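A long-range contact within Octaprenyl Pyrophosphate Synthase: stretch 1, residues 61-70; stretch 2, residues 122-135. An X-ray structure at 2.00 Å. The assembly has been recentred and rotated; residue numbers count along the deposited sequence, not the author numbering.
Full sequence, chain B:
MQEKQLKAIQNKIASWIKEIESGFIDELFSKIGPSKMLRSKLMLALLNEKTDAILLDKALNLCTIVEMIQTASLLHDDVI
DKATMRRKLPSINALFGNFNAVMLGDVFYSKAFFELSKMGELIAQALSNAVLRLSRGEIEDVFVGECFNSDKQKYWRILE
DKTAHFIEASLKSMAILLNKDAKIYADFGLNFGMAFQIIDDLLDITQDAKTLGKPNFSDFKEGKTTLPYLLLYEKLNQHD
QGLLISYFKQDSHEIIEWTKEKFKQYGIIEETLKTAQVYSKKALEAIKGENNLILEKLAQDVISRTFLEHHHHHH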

# COMPACT_ATOMS: atom_id res chain seq x y z
N ASN B 61 -0.34 19.50 -8.20
CA ASN B 61 0.43 18.42 -7.59
C ASN B 61 -0.41 17.73 -6.52
O ASN B 61 -0.38 16.51 -6.39
CB ASN B 61 1.73 18.93 -6.95
CG ASN B 61 2.80 19.23 -7.96
OD1 ASN B 61 2.69 18.85 -9.12
ND2 ASN B 61 3.87 19.90 -7.52
N LEU B 62 -1.15 18.53 -5.76
CA LEU B 62 -2.00 17.99 -4.71
C LEU B 62 -3.09 17.10 -5.31
O LEU B 62 -3.40 16.03 -4.76
CB LEU B 62 -2.65 19.12 -3.90
CG LEU B 62 -3.50 18.66 -2.71
CD1 LEU B 62 -2.62 17.88 -1.74
CD2 LEU B 62 -4.10 19.87 -1.99
N CYS B 63 -3.67 17.55 -6.42
CA CYS B 63 -4.71 16.78 -7.09
C CYS B 63 -4.12 15.47 -7.62
O CYS B 63 -4.77 14.43 -7.61
CB CYS B 63 -5.30 17.58 -8.26
SG CYS B 63 -6.32 19.00 -7.78
N THR B 64 -2.88 15.54 -8.08
CA THR B 64 -2.21 14.36 -8.61
C THR B 64 -2.03 13.34 -7.49
O THR B 64 -2.28 12.15 -7.69
CB THR B 64 -0.84 14.74 -9.22
OG1 THR B 64 -1.05 15.70 -10.26
CG2 THR B 64 -0.16 13.51 -9.81
N ILE B 65 -1.60 13.81 -6.32
CA ILE B 65 -1.41 12.96 -5.15
C ILE B 65 -2.74 12.28 -4.79
O ILE B 65 -2.79 11.07 -4.55
CB ILE B 65 -0.92 13.79 -3.94
CG1 ILE B 65 0.53 14.23 -4.17
CG2 ILE B 65 -1.06 13.00 -2.64
CD1 ILE B 65 1.01 15.28 -3.16
N VAL B 66 -3.81 13.06 -4.76
CA VAL B 66 -5.12 12.52 -4.42
C VAL B 66 -5.61 11.47 -5.43
O VAL B 66 -6.16 10.44 -5.04
CB VAL B 66 -6.17 13.65 -4.29
CG1 VAL B 66 -7.58 13.07 -4.26
CG2 VAL B 66 -5.91 14.44 -3.01
N GLU B 67 -5.42 11.73 -6.72
CA GLU B 67 -5.87 10.77 -7.74
C GLU B 67 -5.04 9.48 -7.69
O GLU B 67 -5.55 8.39 -7.95
CB GLU B 67 -5.79 11.39 -9.14
CG GLU B 67 -6.71 12.59 -9.38
CD GLU B 67 -8.20 12.28 -9.17
OE1 GLU B 67 -8.57 11.10 -9.06
OE2 GLU B 67 -9.01 13.24 -9.13
N MET B 68 -3.75 9.60 -7.37
CA MET B 68 -2.90 8.41 -7.30
C MET B 68 -3.27 7.55 -6.10
O MET B 68 -3.22 6.32 -6.17
CB MET B 68 -1.43 8.81 -7.26
CG MET B 68 -0.96 9.30 -8.62
SD MET B 68 0.79 9.65 -8.73
CE MET B 68 1.47 8.00 -8.70
N ILE B 69 -3.66 8.20 -5.01
CA ILE B 69 -4.09 7.49 -3.81
C ILE B 69 -5.39 6.75 -4.16
O ILE B 69 -5.55 5.57 -3.82
CB ILE B 69 -4.37 8.48 -2.65
CG1 ILE B 69 -3.04 8.99 -2.09
CG2 ILE B 69 -5.20 7.81 -1.56
CD1 ILE B 69 -3.19 10.16 -1.14
N GLN B 70 -6.30 7.45 -4.82
CA GLN B 70 -7.57 6.85 -5.21
C GLN B 70 -7.31 5.63 -6.10
O GLN B 70 -7.91 4.57 -5.91
CB GLN B 70 -8.43 7.87 -5.97
CG GLN B 70 -9.75 7.32 -6.52
CD GLN B 70 -10.67 6.82 -5.42
OE1 GLN B 70 -10.44 7.05 -4.24
NE2 GLN B 70 -11.74 6.12 -5.81
N LEU B 122 0.62 19.78 7.81
CA LEU B 122 -0.83 19.83 7.92
C LEU B 122 -1.52 19.03 6.84
O LEU B 122 -2.41 18.22 7.11
CB LEU B 122 -1.34 21.27 7.88
CG LEU B 122 -1.38 22.05 9.19
CD1 LEU B 122 -1.98 23.43 8.95
CD2 LEU B 122 -2.20 21.28 10.22
N ILE B 123 -1.12 19.26 5.60
CA ILE B 123 -1.71 18.55 4.47
C ILE B 123 -1.25 17.10 4.47
O ILE B 123 -2.05 16.19 4.26
CB ILE B 123 -1.32 19.25 3.14
CG1 ILE B 123 -2.05 20.60 3.04
CG2 ILE B 123 -1.66 18.36 1.95
CD1 ILE B 123 -1.55 21.50 1.93
N ALA B 124 0.04 16.87 4.72
CA ALA B 124 0.57 15.51 4.74
C ALA B 124 -0.16 14.64 5.76
O ALA B 124 -0.44 13.47 5.50
CB ALA B 124 2.07 15.53 5.05
N GLN B 125 -0.47 15.20 6.92
CA GLN B 125 -1.17 14.45 7.95
C GLN B 125 -2.64 14.21 7.62
O GLN B 125 -3.17 13.15 7.89
CB GLN B 125 -1.05 15.15 9.31
CG GLN B 125 0.35 15.12 9.88
CD GLN B 125 0.39 15.51 11.34
OE1 GLN B 125 1.46 15.61 11.94
NE2 GLN B 125 -0.77 15.74 11.93
N ALA B 126 -3.29 15.21 7.03
CA ALA B 126 -4.70 15.07 6.68
C ALA B 126 -4.88 13.95 5.66
O ALA B 126 -5.73 13.08 5.83
CB ALA B 126 -5.24 16.38 6.12
N LEU B 127 -4.06 13.94 4.62
CA LEU B 127 -4.19 12.90 3.61
C LEU B 127 -3.66 11.54 4.06
O LEU B 127 -4.29 10.52 3.77
CB LEU B 127 -3.51 13.32 2.31
CG LEU B 127 -4.23 14.41 1.50
CD1 LEU B 127 -3.48 14.64 0.21
CD2 LEU B 127 -5.66 13.99 1.21
N SER B 128 -2.53 11.50 4.77
CA SER B 128 -2.02 10.20 5.20
C SER B 128 -2.99 9.57 6.20
O SER B 128 -3.17 8.35 6.23
CB SER B 128 -0.60 10.31 5.78
OG SER B 128 -0.55 11.06 6.98
N ASN B 129 -3.66 10.40 6.98
CA ASN B 129 -4.63 9.89 7.95
C ASN B 129 -5.85 9.35 7.20
O ASN B 129 -6.48 8.39 7.64
CB ASN B 129 -5.07 10.98 8.92
CG ASN B 129 -6.13 10.50 9.90
OD1 ASN B 129 -5.87 9.63 10.74
ND2 ASN B 129 -7.33 11.05 9.78
N ALA B 130 -6.17 9.98 6.07
CA ALA B 130 -7.31 9.55 5.27
C ALA B 130 -7.01 8.19 4.65
O ALA B 130 -7.90 7.35 4.52
CB ALA B 130 -7.60 10.58 4.16
N VAL B 131 -5.75 7.96 4.27
CA VAL B 131 -5.38 6.67 3.71
C VAL B 131 -5.46 5.60 4.81
O VAL B 131 -5.81 4.46 4.53
CB VAL B 131 -3.96 6.69 3.11
CG1 VAL B 131 -3.59 5.30 2.61
CG2 VAL B 131 -3.89 7.68 1.95
N LEU B 132 -5.16 5.98 6.05
CA LEU B 132 -5.24 5.03 7.16
C LEU B 132 -6.70 4.64 7.38
O LEU B 132 -7.00 3.49 7.68
CB LEU B 132 -4.67 5.65 8.44
CG LEU B 132 -4.80 4.80 9.71
CD1 LEU B 132 -4.13 3.45 9.51
CD2 LEU B 132 -4.19 5.53 10.88
N ARG B 133 -7.61 5.60 7.24
CA ARG B 133 -9.02 5.29 7.42
C ARG B 133 -9.56 4.49 6.24
O ARG B 133 -10.43 3.64 6.41
CB ARG B 133 -9.81 6.58 7.63
CG ARG B 133 -9.37 7.28 8.89
CD ARG B 133 -10.24 8.46 9.22
NE ARG B 133 -11.62 8.04 9.46
CZ ARG B 133 -12.48 8.72 10.19
NH1 ARG B 133 -12.12 9.86 10.76
NH2 ARG B 133 -13.71 8.25 10.37
N LEU B 134 -9.03 4.74 5.05
CA LEU B 134 -9.46 3.99 3.87
C LEU B 134 -9.10 2.51 4.09
O LEU B 134 -9.86 1.61 3.72
CB LEU B 134 -8.75 4.49 2.61
CG LEU B 134 -9.07 5.88 2.08
CD1 LEU B 134 -8.12 6.23 0.95
CD2 LEU B 134 -10.52 5.92 1.60
N SER B 135 -7.94 2.27 4.68
CA SER B 135 -7.53 0.89 4.91
C SER B 135 -8.36 0.26 6.03
O SER B 135 -8.69 -0.93 5.97
CB SER B 135 -6.03 0.81 5.24
OG SER B 135 -5.75 1.27 6.55

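Two helices that run side by side can meet through apolar side chains alone, fitted bump to hollow, and this contact from Octaprenyl Pyrophosphate Synthase is a clear case. The helices point almost the same way, with 11° between their directions, yet their axes come no closer than 11.7 Å. At that spacing the backbones cannot touch, and branched aliphatic side chains fill the gap. No hydrogen bond crosses it; every contact is between apolar carbons.

The principal bump is Leu127. Its CA-to-CB bond points toward the first helix, and with chi1 in m and chi2 in t its CD1 methyl sits in a hollow lined by three residues within about one turn of each other: CD1 of Leu62 at 3.9 Å, CG2 of Val66 at 4.0 Å and CG2 of Ile65 at 4.1 Å from Leu127 CD1. The 3-4 spacing of a helix makes such a pocket possible, since Leu62, Ile65 and Val66 bring their methyls around a common space. Leu127 has the largest covered area of any residue here, 71 Å².

Leu62 also meets the preceding turn of the second helix: its CD1 lies 3.8 Å from CG2 of Ile123, so this one methyl touches both Ile123 and Leu127, which stand four residues apart.

Further along, the roles reverse. Ile69 is now the projecting residue, and its CG2 packs 3.7 Å from CG2 of Val131 and 4.2 Å from CD1 of Leu134. The CA atoms of Ile69 and Val131 are 7.7 Å apart, against 9.2 Å for Leu62 and Ile123, so the backbones are nearer at this end of the register.

The total buried surface is modest, 289 Å², and a few methyls make the closest contacts.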